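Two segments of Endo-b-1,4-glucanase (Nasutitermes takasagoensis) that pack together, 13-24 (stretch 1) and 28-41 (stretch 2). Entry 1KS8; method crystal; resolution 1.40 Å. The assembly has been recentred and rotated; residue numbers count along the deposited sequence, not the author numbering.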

# COMPACT_ATOMS: atom_id res chain seq x y z
N LEU A 13 -6.65 -10.13 0.86
CA LEU A 13 -6.52 -10.06 2.31
C LEU A 13 -5.62 -11.19 2.81
O LEU A 13 -4.91 -11.02 3.80
N LEU A 14 -5.63 -12.33 2.12
CA LEU A 14 -4.76 -13.43 2.51
C LEU A 14 -3.31 -13.04 2.23
O LEU A 14 -2.40 -13.45 2.94
N PHE A 15 -3.09 -12.26 1.18
CA PHE A 15 -1.74 -11.82 0.88
C PHE A 15 -1.25 -10.95 2.04
O PHE A 15 -0.13 -11.11 2.51
N TYR A 16 -2.08 -10.03 2.51
CA TYR A 16 -1.65 -9.20 3.62
C TYR A 16 -1.39 -10.03 4.87
O TYR A 16 -0.47 -9.74 5.63
N GLU A 17 -2.17 -11.09 5.09
CA GLU A 17 -1.91 -11.93 6.26
C GLU A 17 -0.53 -12.57 6.10
O GLU A 17 0.19 -12.76 7.08
N ALA A 18 -0.16 -12.89 4.86
CA ALA A 18 1.13 -13.51 4.57
C ALA A 18 2.30 -12.54 4.78
O ALA A 18 3.45 -12.97 4.90
N GLN A 19 2.00 -11.25 4.83
CA GLN A 19 3.01 -10.21 5.01
C GLN A 19 3.16 -9.76 6.46
O GLN A 19 3.99 -8.91 6.78
N ARG A 20 2.35 -10.32 7.35
CA ARG A 20 2.40 -9.93 8.75
C ARG A 20 3.69 -10.28 9.47
O ARG A 20 4.21 -11.39 9.36
N SER A 21 4.21 -9.30 10.21
CA SER A 21 5.41 -9.47 11.00
C SER A 21 4.97 -9.50 12.47
O SER A 21 3.90 -8.98 12.80
N GLY A 22 5.77 -10.12 13.33
CA GLY A 22 5.44 -10.17 14.74
C GLY A 22 4.70 -11.42 15.19
O GLY A 22 4.78 -12.46 14.55
N ARG A 23 3.99 -11.31 16.30
CA ARG A 23 3.22 -12.42 16.84
C ARG A 23 1.88 -12.51 16.11
O ARG A 23 1.09 -11.57 16.13
N LEU A 24 1.64 -13.64 15.45
CA LEU A 24 0.41 -13.83 14.70
C LEU A 24 -0.74 -14.26 15.59
O LEU A 24 -0.56 -15.00 16.56
N GLN A 28 -5.33 -16.59 12.69
CA GLN A 28 -4.60 -16.38 11.45
C GLN A 28 -5.09 -17.41 10.43
O GLN A 28 -5.26 -18.59 10.77
N LYS A 29 -5.33 -16.98 9.20
CA LYS A 29 -5.80 -17.88 8.15
C LYS A 29 -4.65 -18.45 7.32
O LYS A 29 -4.71 -19.59 6.86
N VAL A 30 -3.61 -17.65 7.11
CA VAL A 30 -2.44 -18.10 6.37
C VAL A 30 -1.55 -18.71 7.46
O VAL A 30 -0.64 -18.07 7.99
N THR A 31 -1.84 -19.97 7.77
CA THR A 31 -1.15 -20.69 8.83
C THR A 31 0.26 -21.20 8.57
O THR A 31 0.91 -21.68 9.50
N TRP A 32 0.74 -21.13 7.33
CA TRP A 32 2.11 -21.58 7.09
C TRP A 32 3.07 -20.49 7.56
O TRP A 32 4.27 -20.73 7.70
N ARG A 33 2.54 -19.29 7.82
CA ARG A 33 3.35 -18.19 8.34
C ARG A 33 3.40 -18.36 9.86
O ARG A 33 2.40 -18.74 10.48
N LYS A 34 4.56 -18.08 10.45
CA LYS A 34 4.74 -18.23 11.89
C LYS A 34 5.22 -16.95 12.56
O LYS A 34 5.64 -16.01 11.89
N ASP A 35 5.16 -16.92 13.89
CA ASP A 35 5.62 -15.77 14.65
C ASP A 35 7.07 -15.47 14.27
O ASP A 35 7.88 -16.39 14.13
N SER A 36 7.40 -14.19 14.11
CA SER A 36 8.75 -13.82 13.73
C SER A 36 9.04 -12.37 14.07
O SER A 36 8.13 -11.60 14.38
N ALA A 37 10.32 -12.00 13.99
CA ALA A 37 10.76 -10.64 14.28
C ALA A 37 10.21 -10.17 15.61
O ALA A 37 9.77 -9.02 15.75
N LEU A 38 10.25 -11.05 16.60
CA LEU A 38 9.72 -10.76 17.93
C LEU A 38 10.63 -9.88 18.78
O LEU A 38 10.26 -9.49 19.89
N ASN A 39 11.82 -9.56 18.27
CA ASN A 39 12.77 -8.73 19.00
C ASN A 39 12.89 -7.33 18.40
O ASN A 39 13.76 -6.55 18.80
N ASP A 40 12.04 -7.01 17.42
CA ASP A 40 12.10 -5.70 16.79
C ASP A 40 11.88 -4.63 17.87
O ASP A 40 10.88 -4.65 18.58
N GLN A 41 12.83 -3.71 17.98
CA GLN A 41 12.74 -2.68 19.01
C GLN A 41 13.48 -1.40 18.68
O GLN A 41 14.39 -1.38 17.85

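The guanidinium of R33 gathers two main-chain carbonyls of stretch 1, those of A18 and R20. Its CA-to-CB bond points toward stretch 1, and three successive m rotamers (chi1 -83°, chi2 -60°, chi3 -36°) fold the chain so that NH1 donates to A18 O at 2.9 Å and to R20 O at 2.8 Å, while R33 NH2 also reaches R20 O at 3.1 Å. Both carbonyls lie at the edge of the guanidinium, near its plane, where its N-H groups point.

Just before A18, E17 (m, t) points toward stretch 2 and serves its backbone: OE2 accepts from K29 N at 2.7 Å and from V30 N at 3.2 Å, so one carboxylate oxygen holds two successive amides. K29 starts toward stretch 1, but its m, t, t, t chain leads away. V30 (t) points in and fills the space between helix residues, with CG2 4.0 Å from L14 CD2 and CG1 4.2 Å from A18 CB. L14 (m, t) leaves its backbone sideways, its end coming nearer to stretch 2. The same A18 CB lies 4.2 Å from W32 CH2, meeting the p-rotamer indole obliquely. Q28 (t, p) leaves its backbone sideways, its end coming nearer to stretch 1, close to the end of the extended R20 side chain (m, t, t).

Beyond the helix, G22 and S36 form a single antiparallel bridge: S36 N donates to G22 O at 3.2 Å, and the return bond from G22 N to S36 O, 3.0 Å, is weak. G22 has phi/psi of 94/-157, where a CB would jam against the preceding carbonyl. Next to the bridge, L24 (m, t) points toward stretch 2, its CD1 3.9 Å from R33 CB and 3.4 Å from R33 O. The D35 side chain (m) accepts from the L24 backbone, L24 N to D35 OD1 2.8 Å. L38 (m, t) sets CD2 over one face of the R23 guanidinium and 3.6 Å from G22 C, while A37 CB points in to lie 3.4 Å from S21 OG.

Three waters complete the polar contacts. Water 2 lies 2.7 Å from G22 O and 2.9 Å from K34 O, is hydrogen-bonded to S36 OG (2.8 Å; p rotamer) and accepts a weak bond from R33 NH2 (2.8 Å), linking the arginine to the bridge. Water 1 joins S21 OG (2.9 Å; t rotamer) to A37 O (2.8 Å), and water 3 donates to D35 OD1 (2.7 Å) and L24 O (3.2 Å).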

# COMPACT_ATOMS: atom_id res chain seq x y z
CB LEU A 13 -7.90 -10.11 2.97
CG LEU A 13 -8.64 -8.77 2.86
CD1 LEU A 13 -10.12 -8.97 3.15
CD2 LEU A 13 -8.02 -7.76 3.83
CB LEU A 14 -5.11 -14.71 1.75
CG LEU A 14 -6.45 -15.37 2.10
CD1 LEU A 14 -6.64 -16.60 1.23
CD2 LEU A 14 -6.48 -15.76 3.57
CB PHE A 15 -1.68 -11.01 -0.43
CG PHE A 15 -0.37 -10.28 -0.63
CD1 PHE A 15 0.83 -10.99 -0.72
CD2 PHE A 15 -0.34 -8.89 -0.69
CE1 PHE A 15 2.04 -10.31 -0.88
CE2 PHE A 15 0.87 -8.21 -0.84
CZ PHE A 15 2.06 -8.92 -0.93
CB TYR A 16 -2.64 -8.05 3.86
CG TYR A 16 -2.47 -6.94 2.85
CD1 TYR A 16 -1.30 -6.17 2.82
CD2 TYR A 16 -3.44 -6.69 1.88
CE1 TYR A 16 -1.10 -5.20 1.85
CE2 TYR A 16 -3.24 -5.71 0.90
CZ TYR A 16 -2.07 -4.97 0.89
OH TYR A 16 -1.87 -4.02 -0.08
CB GLU A 17 -2.96 -13.05 6.40
CG GLU A 17 -4.34 -12.60 6.84
CD GLU A 17 -5.12 -13.69 7.55
OE1 GLU A 17 -6.35 -13.54 7.72
OE2 GLU A 17 -4.49 -14.70 7.95
CB ALA A 18 1.15 -14.04 3.14
CB GLN A 19 2.68 -8.98 4.16
CG GLN A 19 2.72 -9.22 2.66
CD GLN A 19 4.09 -9.65 2.18
OE1 GLN A 19 4.34 -10.84 1.97
NE2 GLN A 19 4.99 -8.69 2.02
CB ARG A 20 1.23 -10.55 9.52
CG ARG A 20 -0.12 -9.99 9.15
CD ARG A 20 -1.22 -10.78 9.83
NE ARG A 20 -2.53 -10.19 9.58
CZ ARG A 20 -3.67 -10.68 10.06
NH1 ARG A 20 -3.66 -11.77 10.81
NH2 ARG A 20 -4.81 -10.06 9.80
CB SER A 21 6.37 -8.30 10.77
OG SER A 21 7.54 -8.43 11.57
CB ARG A 23 2.99 -12.22 18.34
CG ARG A 23 2.36 -13.42 19.03
CD ARG A 23 2.27 -13.25 20.54
NE ARG A 23 3.58 -13.14 21.18
CZ ARG A 23 4.27 -12.01 21.29
NH1 ARG A 23 3.78 -10.87 20.81
NH2 ARG A 23 5.46 -12.01 21.88
CB LEU A 24 0.65 -14.86 13.59
CG LEU A 24 1.84 -14.52 12.69
CD1 LEU A 24 2.02 -15.60 11.65
CD2 LEU A 24 1.63 -13.16 12.04
CB GLN A 28 -3.09 -16.57 11.70
CG GLN A 28 -2.22 -16.61 10.45
CD GLN A 28 -1.71 -15.24 10.01
OE1 GLN A 28 -0.99 -15.14 9.00
NE2 GLN A 28 -2.07 -14.20 10.74
CB LYS A 29 -6.82 -17.17 7.26
CG LYS A 29 -8.12 -16.87 8.00
CD LYS A 29 -9.11 -16.04 7.19
CE LYS A 29 -10.34 -15.74 8.02
NZ LYS A 29 -11.34 -14.90 7.29
CB VAL A 30 -1.74 -16.93 5.67
CG1 VAL A 30 -0.48 -17.42 4.96
CG2 VAL A 30 -2.69 -16.30 4.66
CB THR A 31 -2.01 -21.86 9.32
OG1 THR A 31 -2.33 -22.73 8.23
CG2 THR A 31 -3.31 -21.33 9.93
CB TRP A 32 2.36 -21.92 5.61
CG TRP A 32 1.88 -20.92 4.60
CD1 TRP A 32 0.69 -20.94 3.93
CD2 TRP A 32 2.60 -19.79 4.11
NE1 TRP A 32 0.63 -19.89 3.05
CE2 TRP A 32 1.79 -19.17 3.13
CE3 TRP A 32 3.86 -19.25 4.39
CZ2 TRP A 32 2.20 -18.03 2.44
CZ3 TRP A 32 4.27 -18.11 3.70
CH2 TRP A 32 3.43 -17.51 2.73
CB ARG A 33 2.72 -16.84 7.99
CG ARG A 33 3.05 -16.30 6.60
CD ARG A 33 4.55 -16.10 6.41
NE ARG A 33 5.19 -15.65 7.64
CZ ARG A 33 5.03 -14.44 8.18
NH1 ARG A 33 4.26 -13.54 7.60
NH2 ARG A 33 5.61 -14.16 9.34
CB LYS A 34 5.77 -19.34 12.16
CG LYS A 34 5.48 -20.65 11.46
CD LYS A 34 4.17 -21.26 11.91
CE LYS A 34 3.86 -22.52 11.12
NZ LYS A 34 2.55 -23.13 11.50
CB ASP A 35 5.55 -16.05 16.15
CG ASP A 35 4.14 -16.27 16.65
OD1 ASP A 35 3.17 -16.00 15.91
OD2 ASP A 35 3.99 -16.72 17.81
CB SER A 36 8.95 -14.03 12.23
OG SER A 36 8.19 -13.09 11.48
CB ALA A 37 10.31 -9.70 13.15
CB LEU A 38 9.43 -12.06 18.67
CG LEU A 38 8.44 -13.00 17.96
CD1 LEU A 38 8.25 -14.27 18.79
CD2 LEU A 38 7.11 -12.29 17.76
CB ASN A 39 14.14 -9.39 19.03
CG ASN A 39 14.18 -10.61 19.94
OD1 ASN A 39 14.70 -11.66 19.56
ND2 ASN A 39 13.65 -10.46 21.15
CB ASP A 40 11.03 -5.58 15.70
CG ASP A 40 11.41 -6.32 14.43
OD1 ASP A 40 12.42 -7.06 14.45
OD2 ASP A 40 10.71 -6.16 13.41
CB GLN A 41 13.27 -3.26 20.32
CG GLN A 41 14.75 -3.61 20.27
CD GLN A 41 15.17 -4.54 21.38
OE1 GLN A 41 14.94 -5.75 21.31
NE2 GLN A 41 15.76 -3.98 22.43
O HOH W 1 7.72 -7.71 14.34
O HOH W 2 5.40 -13.14 11.97
O HOH W 3 1.10 -17.74 16.20